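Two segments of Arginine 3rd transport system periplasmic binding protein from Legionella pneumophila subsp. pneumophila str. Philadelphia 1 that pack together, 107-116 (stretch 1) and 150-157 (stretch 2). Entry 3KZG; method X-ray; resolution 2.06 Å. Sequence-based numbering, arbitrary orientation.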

# COMPACT_ATOMS: atom_id res chain seq x y z
N ASP A 107 25.72 -31.78 10.19
CA ASP A 107 26.13 -32.44 11.44
C ASP A 107 25.01 -33.26 12.08
O ASP A 107 25.24 -33.99 13.05
CB ASP A 107 26.63 -31.41 12.46
CG ASP A 107 27.87 -30.68 12.00
OD1 ASP A 107 28.81 -31.35 11.49
OD2 ASP A 107 27.92 -29.44 12.15
N LEU A 108 23.80 -33.14 11.54
CA LEU A 108 22.67 -33.88 12.07
C LEU A 108 22.76 -35.37 11.76
O LEU A 108 21.96 -36.16 12.25
CB LEU A 108 21.36 -33.31 11.51
CG LEU A 108 21.06 -31.88 11.96
CD1 LEU A 108 19.88 -31.33 11.18
CD2 LEU A 108 20.78 -31.88 13.46
N HIS A 109 23.76 -35.75 10.97
CA HIS A 109 23.95 -37.15 10.60
C HIS A 109 24.29 -38.03 11.80
O HIS A 109 25.24 -37.75 12.54
CB HIS A 109 25.04 -37.29 9.54
CG HIS A 109 25.22 -38.68 9.02
ND1 HIS A 109 25.76 -39.69 9.78
CD2 HIS A 109 24.92 -39.23 7.82
CE1 HIS A 109 25.79 -40.81 9.07
NE2 HIS A 109 25.29 -40.55 7.87
N GLY A 110 23.49 -39.07 12.00
CA GLY A 110 23.72 -39.99 13.11
C GLY A 110 23.19 -39.51 14.45
O GLY A 110 23.44 -40.15 15.47
N LYS A 111 22.44 -38.42 14.45
CA LYS A 111 21.92 -37.86 15.70
C LYS A 111 20.51 -38.33 16.05
O LYS A 111 19.76 -38.80 15.20
CB LYS A 111 21.92 -36.33 15.64
CG LYS A 111 23.23 -35.73 15.18
CD LYS A 111 24.41 -36.23 15.99
CE LYS A 111 25.72 -35.65 15.46
NZ LYS A 111 26.89 -36.35 16.04
N LYS A 112 20.17 -38.21 17.33
CA LYS A 112 18.85 -38.58 17.83
C LYS A 112 18.02 -37.30 17.76
O LYS A 112 18.42 -36.27 18.31
CB LYS A 112 18.93 -39.07 19.27
CG LYS A 112 19.94 -40.18 19.49
CD LYS A 112 20.08 -40.52 20.97
CE LYS A 112 18.80 -41.12 21.52
NZ LYS A 112 18.51 -42.44 20.89
N ILE A 113 16.88 -37.36 17.09
CA ILE A 113 16.02 -36.20 16.91
C ILE A 113 14.68 -36.29 17.64
O ILE A 113 13.96 -37.28 17.50
CB ILE A 113 15.71 -35.96 15.41
CG1 ILE A 113 16.99 -36.07 14.57
CG2 ILE A 113 15.06 -34.60 15.23
CD1 ILE A 113 18.05 -35.03 14.89
N GLY A 114 14.35 -35.25 18.40
CA GLY A 114 13.08 -35.23 19.10
C GLY A 114 12.00 -34.70 18.18
O GLY A 114 12.26 -33.80 17.38
N VAL A 115 10.79 -35.24 18.30
CA VAL A 115 9.67 -34.81 17.47
C VAL A 115 8.37 -34.86 18.27
O VAL A 115 8.23 -35.67 19.18
CB VAL A 115 9.55 -35.71 16.21
CG1 VAL A 115 8.15 -35.65 15.65
CG2 VAL A 115 10.57 -35.26 15.16
N ARG A 116 7.43 -33.98 17.93
CA ARG A 116 6.14 -33.92 18.62
C ARG A 116 5.23 -35.00 18.05
O ARG A 116 4.89 -34.98 16.86
CB ARG A 116 5.50 -32.55 18.42
CG ARG A 116 4.28 -32.27 19.29
CD ARG A 116 3.62 -30.96 18.87
NE ARG A 116 2.65 -30.47 19.85
CZ ARG A 116 1.89 -29.40 19.67
NH1 ARG A 116 1.96 -28.70 18.54
NH2 ARG A 116 1.06 -29.01 20.63
N ASN A 150 19.81 -33.53 27.27
CA ASN A 150 20.62 -34.22 26.28
C ASN A 150 20.11 -35.63 25.99
O ASN A 150 20.89 -36.54 25.71
CB ASN A 150 22.08 -34.27 26.76
CG ASN A 150 23.06 -34.52 25.64
OD1 ASN A 150 23.02 -33.85 24.60
ND2 ASN A 150 23.96 -35.49 25.84
N GLN A 151 18.79 -35.81 26.08
CA GLN A 151 18.17 -37.10 25.80
C GLN A 151 18.08 -37.26 24.28
O GLN A 151 18.01 -38.36 23.75
CB GLN A 151 16.77 -37.17 26.43
CG GLN A 151 16.74 -36.88 27.93
CD GLN A 151 17.40 -37.96 28.78
OE1 GLN A 151 18.61 -38.20 28.67
NE2 GLN A 151 16.62 -38.61 29.63
N VAL A 152 18.05 -36.12 23.59
CA VAL A 152 18.05 -36.07 22.13
C VAL A 152 19.08 -35.00 21.79
O VAL A 152 19.34 -34.10 22.59
CB VAL A 152 16.66 -35.67 21.53
CG1 VAL A 152 15.66 -36.80 21.73
CG2 VAL A 152 16.15 -34.39 22.16
N ASP A 153 19.69 -35.11 20.61
CA ASP A 153 20.70 -34.17 20.17
C ASP A 153 20.09 -32.89 19.61
O ASP A 153 20.71 -31.82 19.65
CB ASP A 153 21.57 -34.81 19.09
CG ASP A 153 22.20 -36.11 19.54
OD1 ASP A 153 22.86 -36.10 20.60
OD2 ASP A 153 22.05 -37.13 18.84
N ALA A 154 18.88 -32.99 19.09
CA ALA A 154 18.20 -31.85 18.52
C ALA A 154 16.72 -32.17 18.38
O ALA A 154 16.28 -33.29 18.62
CB ALA A 154 18.79 -31.52 17.15
N SER A 155 15.96 -31.17 17.96
CA SER A 155 14.53 -31.29 17.79
C SER A 155 14.07 -30.64 16.48
O SER A 155 14.60 -29.60 16.08
CB SER A 155 13.82 -30.64 18.98
OG SER A 155 12.42 -30.55 18.77
N LEU A 156 13.10 -31.27 15.82
CA LEU A 156 12.53 -30.73 14.59
C LEU A 156 11.10 -30.36 14.97
O LEU A 156 10.31 -31.22 15.34
CB LEU A 156 12.53 -31.80 13.47
CG LEU A 156 11.93 -31.36 12.13
CD1 LEU A 156 12.64 -30.11 11.62
CD2 LEU A 156 12.06 -32.48 11.11
N MSE A 157 10.80 -29.06 14.90
CA MSE A 157 9.49 -28.53 15.25
C MSE A 157 9.07 -27.44 14.27
O MSE A 157 9.77 -27.17 13.30
CB MSE A 157 9.52 -27.97 16.68
CG MSE A 157 10.49 -26.81 16.90
SE MSE A 157 10.62 -26.21 18.76
CE MSE A 157 11.53 -27.76 19.53
O HOH W 1 8.09 -31.44 16.83

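The apolar part of this contact is a short chain of aliphatic side chains. Ile-113 and Ala-154 form a parallel bridge pair, their CA atoms 5.1 Å apart, and both side chains lie on the same face of the sheet. Ile-113 adopts m for both chi1 and chi2, which places its CD1 4.2 Å from Ala-154 CB, while its other branch reaches farther along the partner strand, with CG2 4.2 Å from Leu-156 CB. Leu-108 joins from the loop before the strand: its CA-to-CB bond points sideways, but the end of the side chain comes nearer, and CD2 stands 4.2 Å from Ala-154 CB. The methyl of Ala-154 is thus touched by both Leu-108 and Ile-113. Farther along, Val-115 CG2 lies 4.3 Å from Leu-156 CB. All these separations are ordinary van der Waals distances, so the side chains touch without compression.

On the other face, Gly-114 pairs with Ser-155, and here the backbones come closest in the register, at 4.4 Å between the CA of Gly-114 and the CA of Ser-155. The absence of a side chain at Gly-114 matters to this fit: a CB built in ideal geometry would lie 3.5 Å from Val-152 CG2, a tight approach, and 4.0 Å from Ser-155 CB. Instead, the valine packs beside bare backbone, with Val-152 CG1 3.9 Å from Gly-114 N.

The backbone supplies the directional evidence for a parallel pairing. Gly-114 uses both of its polar groups: its N donates to Ala-154 O at 2.8 Å with an N-H...O angle of 171°, and its O accepts from Leu-156 N at 3.1 Å and 166°. One residue therefore bonds to the two residues flanking its bridge partner, the usual parallel pattern. Two CA-H...O contacts accompany these bonds, Ile-113 CA to Ala-154 O and Ser-155 CA to Gly-114 O, each 3.4 Å. The strand axes nevertheless diverge by 34°. Beyond the last direct bond, a water bridges the strands, accepting from Arg-116 N at 2.8 Å and donating to Leu-156 O at 2.7 Å.

At the other end the pattern becomes less regular. Lys-112 O accepts from Asp-153 N at 2.9 Å and 141°, and also from Ala-154 N, but the latter bond is weak, at 3.4 Å and 148°. The side chain of Asp-153, whose CA-to-CB bond points toward the opposing stretch, returns a bond: Lys-112 N donates to Asp-153 OD2 at 2.6 Å and 171°, short and nearly linear. Lys-112 is thus held through both its backbone N and its backbone O.

Asp-153 OD2 also lies 3.2 Å from Lys-111 CA, just where the chain leaves the type II turn from Leu-108 to Lys-111. That turn is closed by Lys-111 N donating to Leu-108 O at 3.2 Å. At the edge, the aliphatic part of Lys-112 brings CE to 3.6 Å from Gln-151 O, although the end of its side chain leads away.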